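Local coordinates for Lmo1499 protein (Listeria monocytogenes, PDB 4IIW) that probably cleaves nascent peptidoglycan strands endolytically as a membrane-anchored lytic transglycosylase of the MltG family, ending their elongation, at residues Lys221-Ser226 with Ser303-Ala308. Sequence-based numbering, arbitrary orientation.
Sequences KFLTMS and SSMEAA
F222 reaches across to selenomethionine M305 with the far end of its ring: CZ of F222 lies 3.6 Å from CB of M305, and the two side chains run at about a right angle to each other. The neighbouring ring atom CE1 of F222 brings the ring edge to O of M305, close to the ring plane, while the methyl of A308 meets the same part of the ring obliquely. With chi1 at 170°, CG of F222 lies opposite the backbone N, which carries the ring toward helix 302-309. The M305 chain, extended beyond CG, crosses the end of the ring; its SE sits 5.2 Å from the F222 ring centroid in an oblique Met-aromatic contact, and its methyl CE ends 3.6 Å from CD2 of L223.

S226 packs beside them: its OG is 3.5 Å from CB of A308 and also touches CA and CG of M305. OG of S226 turns back on its own helix and donates to O of F222 at 2.9 Å from above the carbonyl plane; the backbone N of S226 approaches the same oxygen from the opposite face. Thus a buried polar group is satisfied within its own helix while packing against apolar neighbours. CB of M225 completes the seat of the A308 methyl, but its selenium-bearing end bends away toward F246 and Y247.

OG of S304 is hydrogen-bonded to OE1 of E230, two residues before E232, which is predicted to be important for catalysis. Y208 meets the F222 ring, and Y175 touches L223. Segment 303-308, on helix 302-309, crosses segment 221-226 of helix 219-232 at 116°, with their axes 8.5 Å apart and helix 239-251 packed against both.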
loop_
_atom_site.group_PDB
_atom_site.type_symbol
_atom_site.label_atom_id
_atom_site.label_comp_id
_atom_site.label_asym_id
_atom_site.label_seq_id
_atom_site.Cartn_x
_atom_site.Cartn_y
_atom_site.Cartn_z
ATOM N N LYS B 221 48.684 7.605 -43.657
ATOM C CA LYS B 221 47.825 8.441 -44.532
ATOM C C LYS B 221 46.692 7.591 -45.100
ATOM O O LYS B 221 45.576 8.053 -45.250
ATOM C CB LYS B 221 48.623 9.173 -45.632
ATOM C CG LYS B 221 49.491 10.294 -45.045
ATOM C CD LYS B 221 50.188 11.137 -46.083
ATOM C CE LYS B 221 50.909 12.307 -45.406
ATOM N NZ LYS B 221 51.748 13.122 -46.348
ATOM N N PHE B 222 46.986 6.334 -45.373
ATOM C CA PHE B 222 45.985 5.388 -45.849
ATOM C C PHE B 222 44.810 5.284 -44.896
ATOM O O PHE B 222 43.668 5.418 -45.299
ATOM C CB PHE B 222 46.631 4.011 -46.018
ATOM C CG PHE B 222 45.659 2.896 -46.284
ATOM C CD1 PHE B 222 44.764 2.972 -47.336
ATOM C CD2 PHE B 222 45.713 1.724 -45.534
ATOM C CE1 PHE B 222 43.896 1.926 -47.609
ATOM C CE2 PHE B 222 44.861 0.672 -45.802
ATOM C CZ PHE B 222 43.942 0.773 -46.844
ATOM N N LEU B 223 45.099 5.049 -43.627
ATOM C CA LEU B 223 44.036 4.919 -42.641
ATOM C C LEU B 223 43.360 6.247 -42.362
ATOM O O LEU B 223 42.195 6.270 -41.962
ATOM C CB LEU B 223 44.557 4.281 -41.347
ATOM C CG LEU B 223 45.066 2.847 -41.546
ATOM C CD1 LEU B 223 45.702 2.326 -40.271
ATOM C CD2 LEU B 223 43.925 1.962 -41.992
ATOM N N THR B 224 44.062 7.354 -42.593
ATOM C CA THR B 224 43.463 8.664 -42.389
ATOM C C THR B 224 42.355 8.887 -43.431
ATOM O O THR B 224 41.194 9.217 -43.074
ATOM C CB THR B 224 44.510 9.760 -42.449
ATOM O OG1 THR B 224 45.454 9.559 -41.385
ATOM C CG2 THR B 224 43.862 11.127 -42.299
HETATM N N MSE B 225 42.695 8.701 -44.711
HETATM C CA MSE B 225 41.686 8.822 -45.779
HETATM C C MSE B 225 40.553 7.900 -45.565
HETATM O O MSE B 225 39.407 8.282 -45.716
HETATM C CB MSE B 225 42.226 8.487 -47.168
HETATM C CG MSE B 225 42.346 9.657 -48.046
HETATM SE SE MSE B 225 40.641 10.514 -48.456
HETATM C CE MSE B 225 41.531 11.914 -49.454
ATOM N N SER B 226 40.877 6.656 -45.272
ATOM C CA SER B 226 39.843 5.668 -45.065
ATOM C C SER B 226 38.843 6.170 -44.039
ATOM O O SER B 226 37.651 6.086 -44.282
ATOM C CB SER B 226 40.443 4.331 -44.628
ATOM O OG SER B 226 41.252 3.806 -45.658
ATOM N N SER B 303 35.295 -1.552 -47.313
ATOM C CA SER B 303 34.695 -0.685 -48.297
ATOM C C SER B 303 35.457 0.652 -48.376
ATOM O O SER B 303 35.901 1.070 -49.444
ATOM C CB SER B 303 33.230 -0.456 -47.957
ATOM O OG SER B 303 32.618 0.306 -48.975
ATOM N N SER B 304 35.621 1.304 -47.236
ATOM C CA SER B 304 36.336 2.573 -47.188
ATOM C C SER B 304 37.800 2.436 -47.557
ATOM O O SER B 304 38.355 3.308 -48.232
ATOM C CB SER B 304 36.208 3.209 -45.816
ATOM O OG SER B 304 34.882 3.661 -45.626
HETATM N N MSE B 305 38.438 1.361 -47.119
HETATM C CA MSE B 305 39.836 1.158 -47.453
HETATM C C MSE B 305 40.027 1.050 -48.968
HETATM O O MSE B 305 40.931 1.679 -49.501
HETATM C CB MSE B 305 40.413 -0.031 -46.696
HETATM C CG MSE B 305 40.643 0.285 -45.232
HETATM SE SE MSE B 305 41.287 -1.232 -44.240
HETATM C CE MSE B 305 41.303 -0.437 -42.459
ATOM N N GLU B 306 39.183 0.266 -49.654
ATOM C CA GLU B 306 39.243 0.188 -51.121
ATOM C C GLU B 306 39.080 1.556 -51.754
ATOM O O GLU B 306 39.768 1.883 -52.712
ATOM C CB GLU B 306 38.156 -0.710 -51.724
ATOM C CG GLU B 306 38.619 -2.046 -52.296
ATOM C CD GLU B 306 37.646 -2.560 -53.371
ATOM O OE1 GLU B 306 38.050 -3.397 -54.217
ATOM O OE2 GLU B 306 36.480 -2.097 -53.395
ATOM N N ALA B 307 38.142 2.334 -51.235
ATOM C CA ALA B 307 37.891 3.665 -51.753
ATOM C C ALA B 307 39.141 4.541 -51.667
ATOM O O ALA B 307 39.439 5.300 -52.588
ATOM C CB ALA B 307 36.736 4.313 -51.014
ATOM N N ALA B 308 39.881 4.409 -50.576
ATOM C CA ALA B 308 41.069 5.221 -50.363
ATOM C C ALA B 308 42.149 4.897 -51.379
ATOM O O ALA B 308 42.795 5.792 -51.884
ATOM C CB ALA B 308 41.614 5.035 -48.917
#